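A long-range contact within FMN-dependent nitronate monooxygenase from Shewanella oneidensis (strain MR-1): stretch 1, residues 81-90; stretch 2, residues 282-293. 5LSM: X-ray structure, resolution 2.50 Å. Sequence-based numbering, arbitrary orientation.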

# COMPACT_ATOMS: atom_id res chain seq x y z
N ALA A 81 21.49 -20.57 18.69
CA ALA A 81 21.30 -21.68 17.79
C ALA A 81 20.52 -21.25 16.57
O ALA A 81 20.84 -21.66 15.45
CB ALA A 81 20.58 -22.82 18.49
N LYS A 82 19.48 -20.46 16.78
CA LYS A 82 18.76 -19.87 15.65
C LYS A 82 19.73 -19.09 14.77
O LYS A 82 19.64 -19.15 13.55
CB LYS A 82 17.65 -18.96 16.13
CG LYS A 82 16.83 -18.39 14.99
CD LYS A 82 15.35 -18.67 15.17
CE LYS A 82 14.51 -17.84 14.21
NZ LYS A 82 13.31 -18.58 13.77
N GLN A 83 20.68 -18.42 15.42
CA GLN A 83 21.73 -17.68 14.74
C GLN A 83 22.65 -18.62 13.98
O GLN A 83 23.03 -18.36 12.84
CB GLN A 83 22.56 -16.88 15.75
CG GLN A 83 21.95 -15.56 16.13
CD GLN A 83 22.71 -14.86 17.25
OE1 GLN A 83 23.52 -13.98 17.00
NE2 GLN A 83 22.40 -15.24 18.50
N ALA A 84 23.04 -19.70 14.65
CA ALA A 84 23.94 -20.67 14.06
C ALA A 84 23.28 -21.37 12.87
O ALA A 84 23.93 -21.65 11.88
CB ALA A 84 24.35 -21.69 15.11
N ALA A 85 21.97 -21.65 12.96
CA ALA A 85 21.23 -22.27 11.84
C ALA A 85 21.11 -21.36 10.62
O ALA A 85 21.02 -21.84 9.49
CB ALA A 85 19.85 -22.72 12.29
N TRP A 86 20.99 -20.06 10.86
CA TRP A 86 20.89 -19.07 9.79
C TRP A 86 22.23 -18.97 9.10
O TRP A 86 22.31 -18.94 7.87
CB TRP A 86 20.48 -17.70 10.37
CG TRP A 86 20.33 -16.64 9.35
CD1 TRP A 86 20.97 -15.45 9.33
CD2 TRP A 86 19.50 -16.68 8.18
NE1 TRP A 86 20.61 -14.74 8.21
CE2 TRP A 86 19.70 -15.47 7.49
CE3 TRP A 86 18.61 -17.62 7.65
CZ2 TRP A 86 19.03 -15.17 6.30
CZ3 TRP A 86 17.96 -17.32 6.46
CH2 TRP A 86 18.18 -16.11 5.80
N LEU A 87 23.30 -18.93 9.90
CA LEU A 87 24.67 -18.91 9.38
C LEU A 87 24.91 -20.10 8.46
O LEU A 87 25.44 -19.94 7.36
CB LEU A 87 25.66 -18.94 10.56
CG LEU A 87 26.83 -17.95 10.60
CD1 LEU A 87 26.52 -16.64 9.90
CD2 LEU A 87 27.22 -17.69 12.05
N GLU A 88 24.44 -21.27 8.88
CA GLU A 88 24.59 -22.50 8.11
C GLU A 88 23.91 -22.38 6.77
O GLU A 88 24.42 -22.85 5.76
CB GLU A 88 23.97 -23.68 8.89
CG GLU A 88 24.25 -25.05 8.30
CD GLU A 88 23.42 -26.15 8.94
OE1 GLU A 88 22.87 -25.92 10.05
OE2 GLU A 88 23.33 -27.24 8.35
N GLN A 89 22.72 -21.78 6.77
CA GLN A 89 21.97 -21.54 5.54
C GLN A 89 22.69 -20.65 4.51
O GLN A 89 22.48 -20.79 3.30
CB GLN A 89 20.65 -20.89 5.88
CG GLN A 89 19.72 -21.76 6.68
CD GLN A 89 18.31 -21.71 6.13
OE1 GLN A 89 18.10 -21.66 4.91
NE2 GLN A 89 17.34 -21.66 7.03
N LEU A 90 23.50 -19.71 4.99
CA LEU A 90 24.24 -18.81 4.11
C LEU A 90 25.59 -19.37 3.61
O LEU A 90 26.28 -18.72 2.82
CB LEU A 90 24.46 -17.47 4.82
CG LEU A 90 23.19 -16.82 5.37
CD1 LEU A 90 23.54 -15.61 6.23
CD2 LEU A 90 22.26 -16.44 4.24
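Stretch 2 282-293: RFMAEMGPMNEA

Stretch 2 begins as a helix, residues 282-287, and continues as a loop from Gly 288, the first residue to leave helical phi/psi. The peptide bond before Pro 289 is cis. Residues 81-89 of stretch 1 belong to a helix that begins earlier in the chain. The N-to-C directions of the two helices are 103° apart, close to perpendicular, and the axes come no closer than 14.4 Å, so long side chains and the returning loop make the contact. The loop end lies nearer: the CA atoms of Trp 86 and Ala 293 are 6.4 Å apart, those of Leu 90 and Met 287 9.1 Å.

Apolar contacts centre on Trp 86 and Leu 90. Trp 86 CH2 lies 3.8 Å from Met 287 CE, Trp 86 CZ2 4.1 Å from Phe 283 CZ, and Trp 86 CE3 4.1 Å from Ala 293 CB. Leu 90 CD2 meets the edge of the Phe 283 ring, 3.7 Å from Phe 283 CE1, and lies 4.1 Å from Met 287 CE.

One hydrogen bond crosses the contact: Lys 82 NZ donates to Glu 292 O at 3.1 Å. Two amide nitrogens pack against carbon without a hydrogen bond across the stretches. Asn 291 ND2 sits at the edge of the Trp 86 ring, 3.9 Å from Trp 86 CZ3. Gln 89 NE2 packs 3.6 Å from Ala 293 CB.

Within stretch 2, Asn 291 braces the loop. Asn 291 ND2 donates to Met 287 O at 2.8 Å, and Ala 293 N donates to Asn 291 OD1 at 2.9 Å.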

# COMPACT_ATOMS: atom_id res chain seq x y z
N ARG A 282 19.41 -9.91 -5.30
CA ARG A 282 19.57 -11.36 -5.43
C ARG A 282 19.29 -12.05 -4.10
O ARG A 282 18.58 -13.07 -4.04
CB ARG A 282 21.01 -11.69 -5.90
CG ARG A 282 21.33 -13.19 -6.01
CD ARG A 282 22.83 -13.40 -6.20
NE ARG A 282 23.25 -14.79 -6.02
CZ ARG A 282 24.51 -15.17 -5.83
NH1 ARG A 282 25.49 -14.27 -5.81
NH2 ARG A 282 24.80 -16.45 -5.62
N PHE A 283 19.87 -11.49 -3.04
CA PHE A 283 19.74 -12.08 -1.71
C PHE A 283 18.25 -12.20 -1.34
O PHE A 283 17.78 -13.27 -0.98
CB PHE A 283 20.54 -11.24 -0.69
CG PHE A 283 20.59 -11.83 0.70
CD1 PHE A 283 20.80 -13.20 0.90
CD2 PHE A 283 20.47 -11.02 1.81
CE1 PHE A 283 20.84 -13.73 2.17
CE2 PHE A 283 20.48 -11.55 3.08
CZ PHE A 283 20.67 -12.90 3.26
N MET A 284 17.48 -11.14 -1.61
CA MET A 284 16.05 -11.17 -1.30
C MET A 284 15.31 -12.15 -2.21
O MET A 284 14.44 -12.90 -1.74
CB MET A 284 15.43 -9.79 -1.42
CG MET A 284 15.98 -8.75 -0.46
SD MET A 284 15.49 -7.10 -1.01
CE MET A 284 16.95 -6.14 -0.59
N ALA A 285 15.64 -12.15 -3.50
CA ALA A 285 14.98 -13.06 -4.45
C ALA A 285 15.25 -14.54 -4.13
O ALA A 285 14.35 -15.37 -4.28
CB ALA A 285 15.39 -12.73 -5.86
N GLU A 286 16.45 -14.87 -3.66
CA GLU A 286 16.86 -16.27 -3.49
C GLU A 286 16.51 -16.80 -2.11
O GLU A 286 16.27 -17.98 -1.97
CB GLU A 286 18.36 -16.46 -3.74
CG GLU A 286 18.75 -16.27 -5.20
CD GLU A 286 20.25 -16.36 -5.42
OE1 GLU A 286 20.99 -16.54 -4.44
OE2 GLU A 286 20.69 -16.22 -6.58
N MET A 287 16.51 -15.92 -1.11
CA MET A 287 16.35 -16.31 0.28
C MET A 287 15.07 -15.75 0.93
O MET A 287 14.74 -16.09 2.07
CB MET A 287 17.58 -15.89 1.10
CG MET A 287 18.88 -16.58 0.68
SD MET A 287 18.89 -18.36 1.03
CE MET A 287 18.87 -18.34 2.83
N GLY A 288 14.31 -14.95 0.18
CA GLY A 288 13.13 -14.28 0.73
C GLY A 288 12.08 -14.01 -0.32
O GLY A 288 11.75 -14.89 -1.09
N PRO A 289 11.57 -12.76 -0.39
CA PRO A 289 12.01 -11.61 0.39
C PRO A 289 11.92 -11.77 1.92
O PRO A 289 12.79 -11.26 2.65
CB PRO A 289 11.07 -10.51 -0.10
N MET A 290 10.88 -12.47 2.39
CA MET A 290 10.69 -12.73 3.83
C MET A 290 11.18 -14.13 4.15
O MET A 290 11.02 -15.04 3.34
CB MET A 290 9.20 -12.63 4.22
CG MET A 290 8.63 -11.22 4.26
SD MET A 290 9.52 -10.05 5.32
CE MET A 290 9.01 -10.57 6.96
N ASN A 291 11.69 -14.32 5.36
CA ASN A 291 12.17 -15.63 5.79
C ASN A 291 12.01 -15.86 7.29
O ASN A 291 12.57 -15.14 8.10
CB ASN A 291 13.63 -15.82 5.38
CG ASN A 291 14.07 -17.28 5.38
OD1 ASN A 291 13.82 -18.02 6.33
ND2 ASN A 291 14.75 -17.69 4.32
N GLU A 292 11.38 -16.98 7.63
CA GLU A 292 10.99 -17.27 9.00
C GLU A 292 12.18 -17.71 9.87
O GLU A 292 12.10 -17.68 11.09
CB GLU A 292 9.91 -18.36 9.00
CG GLU A 292 8.69 -18.03 8.12
CD GLU A 292 8.94 -18.12 6.60
OE1 GLU A 292 9.79 -18.94 6.14
OE2 GLU A 292 8.27 -17.38 5.84
N ALA A 293 13.30 -18.05 9.22
CA ALA A 293 14.50 -18.58 9.91
C ALA A 293 15.51 -17.51 10.39
O ALA A 293 16.43 -17.83 11.13
CB ALA A 293 15.21 -19.56 8.99